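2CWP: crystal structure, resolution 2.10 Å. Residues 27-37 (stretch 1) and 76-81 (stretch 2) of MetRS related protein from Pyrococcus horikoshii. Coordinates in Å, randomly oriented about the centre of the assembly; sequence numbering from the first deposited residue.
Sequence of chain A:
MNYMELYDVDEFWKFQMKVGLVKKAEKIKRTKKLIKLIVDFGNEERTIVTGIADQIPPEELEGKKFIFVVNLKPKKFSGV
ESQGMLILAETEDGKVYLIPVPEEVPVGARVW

Stretch 1 27-37: KIKRTKKLIKL
Stretch 2 76-81: KFSGVE

Two chain segments can pack closely without sharing a hydrogen bond when each is held by bonds of its own and side-chain carbon meets side-chain carbon between them. Residues 27-37 and 76-81 of the MetRS related protein from Pyrococcus horikoshii illustrate the principle: no hydrogen bond crosses between them, and the contact buries 250 Å², both sides summed.

Each segment is folded back on itself. In the first, Ile 28 to Thr 31 form a type II beta turn, with Lys 29 at phi/psi -54/137 and Arg 30 at 67/31. Ile 28 N donates to Leu 34 O at 3.0 Å, closing the loop, and strand geometry runs from Ile 35 to Leu 37. Thr 31 (chi1 81°, p) braces the turn: its OG1 donates to Ile 28 O at 2.7 Å and receives a weak bond from Leu 34 N at 3.4 Å. In the second segment, strand residues Lys 76 and Phe 77 lead into a type I' turn from Phe 77 to Val 80, with Ser 78 at 53/46 and Gly 79 at 73/9. Val 80 N donates to Phe 77 O at 2.8 Å. The positive phi of Gly 79 by itself favours glycine.

The register sets CA of Ile 28 7.9 Å from CA of Ser 78, CA of Leu 34 8.4 Å from CA of Phe 77, and CA of Lys 36 8.0 Å from CA of Val 80. These separations leave room for side chains between the backbones, and all six residues direct their CA-to-CB bonds toward the other segment.

Val 80 (chi1 -173°, t) covers the most surface. Its CG2 lies 3.6 Å from Ile 28 CD1, while its CG1 meets Lys 36 CD at 3.7 Å. The latter contact uses the aliphatic part of the lysine, whose chi1 and chi2 are both t (-171° and 173°), so a charged residue contributes apolar surface.

Ile 28, in the m, t rotamer (-69°, -174°), is buried. Besides reaching Val 80, it places CG2 4.2 Å from Ser 78 CB, spanning Ser 78 in the turn and Val 80, where the strand resumes beyond Gly 79.

Ser 78 (chi1 -57°, m) completes the trio, its OG resting 3.5 Å from Leu 34 CD1 and 3.9 Å from Thr 31 CG2, both van der Waals contacts with methyl groups. Leu 34 (m, t; -61°, -165°) also sets CD1 3.9 Å from Phe 77 CB. Phe 77 (chi1 -60°, m; chi2 76°) then carries its ring away from the first segment.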

ATOM      1  N   LYS A  27      -5.176 -12.953   3.203  1.00 33.55           N
ATOM      2  CA  LYS A  27      -4.975 -13.436   1.849  1.00 37.43           C
ATOM      3  C   LYS A  27      -6.318 -13.473   1.139  1.00 35.90           C
ATOM      4  O   LYS A  27      -7.345 -13.712   1.768  1.00 34.85           O
ATOM      5  CB  LYS A  27      -4.359 -14.843   1.862  1.00 39.19           C
ATOM      6  CG  LYS A  27      -3.017 -14.955   2.577  1.00 32.09           C
ATOM      7  CD  LYS A  27      -2.299 -16.259   2.202  1.00 38.67           C
ATOM      8  CE  LYS A  27      -2.061 -16.325   0.691  1.00 40.10           C
ATOM      9  NZ  LYS A  27      -1.085 -17.359   0.275  1.00 37.50           N
ATOM     10  N   ILE A  28      -6.309 -13.207  -0.162  1.00 38.36           N
ATOM     11  CA  ILE A  28      -7.535 -13.250  -0.956  1.00 39.10           C
ATOM     12  C   ILE A  28      -7.696 -14.706  -1.394  1.00 38.90           C
ATOM     13  O   ILE A  28      -6.741 -15.336  -1.846  1.00 29.76           O
ATOM     14  CB  ILE A  28      -7.447 -12.328  -2.206  1.00 39.70           C
ATOM     15  CG1 ILE A  28      -7.430 -10.862  -1.769  1.00 33.62           C
ATOM     16  CG2 ILE A  28      -8.623 -12.595  -3.145  1.00 36.41           C
ATOM     17  CD1 ILE A  28      -7.482  -9.874  -2.921  1.00 36.87           C
ATOM     18  N   LYS A  29      -8.910 -15.231  -1.239  1.00 46.63           N
ATOM     19  CA  LYS A  29      -9.229 -16.622  -1.575  1.00 45.75           C
ATOM     20  C   LYS A  29      -8.852 -17.010  -3.002  1.00 42.83           C
ATOM     21  O   LYS A  29      -9.098 -16.259  -3.946  1.00 42.77           O
ATOM     22  CB  LYS A  29     -10.722 -16.869  -1.371  1.00 47.56           C
ATOM     23  CG  LYS A  29     -11.055 -18.238  -0.819  1.00 57.72           C
ATOM     24  CD  LYS A  29     -12.549 -18.528  -0.932  1.00 58.71           C
ATOM     25  CE  LYS A  29     -12.953 -18.792  -2.380  1.00 59.66           C
ATOM     26  NZ  LYS A  29     -14.387 -19.163  -2.521  1.00 61.36           N
ATOM     27  N   ARG A  30      -8.267 -18.194  -3.149  1.00 48.00           N
ATOM     28  CA  ARG A  30      -7.862 -18.708  -4.455  1.00 52.31           C
ATOM     29  C   ARG A  30      -6.734 -17.934  -5.118  1.00 50.06           C
ATOM     30  O   ARG A  30      -6.674 -17.839  -6.343  1.00 51.95           O
ATOM     31  CB  ARG A  30      -9.071 -18.769  -5.399  1.00 56.69           C
ATOM     32  CG  ARG A  30      -9.978 -19.955  -5.123  1.00 64.73           C
ATOM     33  CD  ARG A  30     -11.252 -19.918  -5.951  1.00 70.21           C
ATOM     34  NE  ARG A  30     -12.099 -18.790  -5.585  1.00 71.95           N
ATOM     35  CZ  ARG A  30     -13.427 -18.794  -5.664  1.00 72.03           C
ATOM     36  NH1 ARG A  30     -14.066 -19.872  -6.098  1.00 72.55           N
ATOM     37  NH2 ARG A  30     -14.116 -17.719  -5.298  1.00 71.50           N
ATOM     38  N   THR A  31      -5.848 -17.376  -4.300  1.00 47.67           N
ATOM     39  CA  THR A  31      -4.701 -16.635  -4.806  1.00 45.97           C
ATOM     40  C   THR A  31      -3.523 -17.031  -3.944  1.00 40.92           C
ATOM     41  O   THR A  31      -3.694 -17.435  -2.794  1.00 39.33           O
ATOM     42  CB  THR A  31      -4.894 -15.106  -4.692  1.00 47.68           C
ATOM     43  OG1 THR A  31      -4.589 -14.682  -3.357  1.00 41.88           O
ATOM     44  CG2 THR A  31      -6.333 -14.728  -5.017  1.00 48.70           C
ATOM     45  N   LYS A  32      -2.326 -16.909  -4.498  1.00 43.68           N
ATOM     46  CA  LYS A  32      -1.122 -17.264  -3.762  1.00 42.04           C
ATOM     47  C   LYS A  32      -0.338 -16.035  -3.336  1.00 39.85           C
ATOM     48  O   LYS A  32       0.407 -16.073  -2.360  1.00 39.92           O
ATOM     49  CB  LYS A  32      -0.233 -18.167  -4.618  1.00 44.75           C
ATOM     50  CG  LYS A  32      -0.891 -19.490  -4.991  1.00 51.79           C
ATOM     51  CD  LYS A  32       0.124 -20.448  -5.582  1.00 62.53           C
ATOM     52  CE  LYS A  32      -0.510 -21.787  -5.920  1.00 67.34           C
ATOM     53  NZ  LYS A  32       0.492 -22.761  -6.433  1.00 68.40           N
ATOM     54  N   LYS A  33      -0.527 -14.937  -4.058  1.00 39.62           N
ATOM     55  CA  LYS A  33       0.198 -13.703  -3.772  1.00 39.23           C
ATOM     56  C   LYS A  33      -0.639 -12.528  -3.272  1.00 36.14           C
ATOM     57  O   LYS A  33      -0.094 -11.587  -2.702  1.00 35.71           O
ATOM     58  CB  LYS A  33       0.933 -13.234  -5.024  1.00 36.58           C
ATOM     59  CG  LYS A  33       1.945 -14.195  -5.586  1.00 43.55           C
ATOM     60  CD  LYS A  33       2.640 -13.545  -6.758  1.00 43.61           C
ATOM     61  CE  LYS A  33       3.991 -14.182  -7.024  1.00 53.37           C
ATOM     62  NZ  LYS A  33       4.744 -13.397  -8.048  1.00 51.53           N
ATOM     63  N   LEU A  34      -1.952 -12.575  -3.479  1.00 32.48           N
ATOM     64  CA  LEU A  34      -2.787 -11.449  -3.094  1.00 28.15           C
ATOM     65  C   LEU A  34      -3.192 -11.344  -1.642  1.00 28.86           C
ATOM     66  O   LEU A  34      -3.538 -12.331  -1.007  1.00 35.25           O
ATOM     67  CB  LEU A  34      -4.052 -11.398  -3.963  1.00 28.84           C
ATOM     68  CG  LEU A  34      -3.892 -11.228  -5.476  1.00 33.62           C
ATOM     69  CD1 LEU A  34      -5.247 -10.826  -6.058  1.00 39.43           C
ATOM     70  CD2 LEU A  34      -2.870 -10.166  -5.800  1.00 32.08           C
ATOM     71  N   ILE A  35      -3.139 -10.122  -1.124  1.00 30.74           N
ATOM     72  CA  ILE A  35      -3.546  -9.838   0.247  1.00 24.64           C
ATOM     73  C   ILE A  35      -4.456  -8.610   0.236  1.00 28.87           C
ATOM     74  O   ILE A  35      -4.133  -7.582  -0.380  1.00 23.87           O
ATOM     75  CB  ILE A  35      -2.343  -9.525   1.171  1.00 26.78           C
ATOM     76  CG1 ILE A  35      -1.389 -10.714   1.227  1.00 26.63           C
ATOM     77  CG2 ILE A  35      -2.841  -9.184   2.565  1.00 25.56           C
ATOM     78  CD1 ILE A  35      -0.230 -10.506   2.146  1.00 25.59           C
ATOM     79  N   LYS A  36      -5.596  -8.724   0.908  1.00 30.51           N
ATOM     80  CA  LYS A  36      -6.533  -7.612   0.997  1.00 33.19           C
ATOM     81  C   LYS A  36      -6.248  -6.875   2.292  1.00 34.57           C
ATOM     82  O   LYS A  36      -6.118  -7.495   3.349  1.00 31.18           O
ATOM     83  CB  LYS A  36      -7.980  -8.105   1.012  1.00 37.59           C
ATOM     84  CG  LYS A  36      -9.007  -6.979   0.895  1.00 39.67           C
ATOM     85  CD  LYS A  36     -10.425  -7.526   0.752  1.00 46.54           C
ATOM     86  CE  LYS A  36     -11.138  -7.619   2.091  1.00 49.09           C
ATOM     87  NZ  LYS A  36     -11.478  -6.272   2.621  1.00 51.40           N
ATOM     88  N   LEU A  37      -6.130  -5.555   2.203  1.00 30.51           N
ATOM     89  CA  LEU A  37      -5.860  -4.747   3.378  1.00 33.18           C
ATOM     90  C   LEU A  37      -6.986  -3.757   3.617  1.00 31.17           C
ATOM     91  O   LEU A  37      -7.574  -3.231   2.675  1.00 37.74           O
ATOM     92  CB  LEU A  37      -4.569  -3.945   3.190  1.00 34.97           C
ATOM     93  CG  LEU A  37      -3.284  -4.660   2.770  1.00 40.31           C
ATOM     94  CD1 LEU A  37      -2.277  -3.628   2.230  1.00 26.85           C
ATOM     95  CD2 LEU A  37      -2.724  -5.429   3.953  1.00 32.00           C
ATOM     96  N   LYS A  76     -10.060  -3.707  -9.629  1.00 64.75           N
ATOM     97  CA  LYS A  76     -10.528  -4.947  -9.022  1.00 64.14           C
ATOM     98  C   LYS A  76      -9.589  -6.114  -9.313  1.00 61.55           C
ATOM     99  O   LYS A  76      -9.286  -6.408 -10.467  1.00 60.36           O
ATOM    100  CB  LYS A  76     -11.928  -5.279  -9.539  1.00 70.46           C
ATOM    101  CG  LYS A  76     -12.101  -5.006 -11.034  1.00 75.83           C
ATOM    102  CD  LYS A  76     -13.207  -5.850 -11.654  1.00 78.59           C
ATOM    103  CE  LYS A  76     -12.803  -7.320 -11.727  1.00 78.72           C
ATOM    104  NZ  LYS A  76     -13.871  -8.168 -12.329  1.00 77.31           N
ATOM    105  N   PHE A  77      -9.123  -6.772  -8.260  1.00 58.03           N
ATOM    106  CA  PHE A  77      -8.234  -7.914  -8.415  1.00 55.22           C
ATOM    107  C   PHE A  77      -8.964  -9.111  -7.851  1.00 55.23           C
ATOM    108  O   PHE A  77      -9.313  -9.131  -6.669  1.00 50.37           O
ATOM    109  CB  PHE A  77      -6.919  -7.704  -7.654  1.00 54.79           C
ATOM    110  CG  PHE A  77      -6.143  -6.498  -8.104  1.00 53.28           C
ATOM    111  CD1 PHE A  77      -6.544  -5.219  -7.735  1.00 51.02           C
ATOM    112  CD2 PHE A  77      -5.016  -6.641  -8.906  1.00 54.59           C
ATOM    113  CE1 PHE A  77      -5.835  -4.097  -8.158  1.00 49.68           C
ATOM    114  CE2 PHE A  77      -4.297  -5.525  -9.336  1.00 55.72           C
ATOM    115  CZ  PHE A  77      -4.709  -4.248  -8.960  1.00 51.87           C
ATOM    116  N   SER A  78      -9.205 -10.107  -8.698  1.00 56.05           N
ATOM    117  CA  SER A  78      -9.916 -11.301  -8.263  1.00 56.23           C
ATOM    118  C   SER A  78     -11.223 -10.863  -7.605  1.00 56.87           C
ATOM    119  O   SER A  78     -11.582 -11.326  -6.521  1.00 58.22           O
ATOM    120  CB  SER A  78      -9.062 -12.097  -7.270  1.00 56.41           C
ATOM    121  OG  SER A  78      -7.809 -12.444  -7.838  1.00 52.01           O
ATOM    122  N   GLY A  79     -11.913  -9.938  -8.269  1.00 58.63           N
ATOM    123  CA  GLY A  79     -13.180  -9.442  -7.772  1.00 57.78           C
ATOM    124  C   GLY A  79     -13.096  -8.510  -6.579  1.00 58.94           C
ATOM    125  O   GLY A  79     -14.127  -8.179  -5.990  1.00 61.21           O
ATOM    126  N   VAL A  80     -11.887  -8.090  -6.211  1.00 55.75           N
ATOM    127  CA  VAL A  80     -11.724  -7.188  -5.072  1.00 51.58           C
ATOM    128  C   VAL A  80     -11.352  -5.779  -5.524  1.00 49.93           C
ATOM    129  O   VAL A  80     -10.386  -5.577  -6.259  1.00 46.69           O
ATOM    130  CB  VAL A  80     -10.647  -7.690  -4.093  1.00 49.68           C
ATOM    131  CG1 VAL A  80     -10.633  -6.810  -2.859  1.00 49.54           C
ATOM    132  CG2 VAL A  80     -10.915  -9.128  -3.715  1.00 45.70           C
ATOM    133  N   GLU A  81     -12.136  -4.810  -5.071  1.00 50.77           N
ATOM    134  CA  GLU A  81     -11.921  -3.413  -5.418  1.00 49.55           C
ATOM    135  C   GLU A  81     -10.771  -2.836  -4.602  1.00 45.91           C
ATOM    136  O   GLU A  81     -10.866  -2.716  -3.385  1.00 45.79           O
ATOM    137  CB  GLU A  81     -13.211  -2.621  -5.155  1.00 53.57           C
ATOM    138  CG  GLU A  81     -13.155  -1.121  -5.446  1.00 59.72           C
ATOM    139  CD  GLU A  81     -13.188  -0.795  -6.932  1.00 64.32           C
ATOM    140  OE1 GLU A  81     -12.236  -1.178  -7.642  1.00 69.15           O
ATOM    141  OE2 GLU A  81     -14.166  -0.155  -7.392  1.00 58.61           O
TER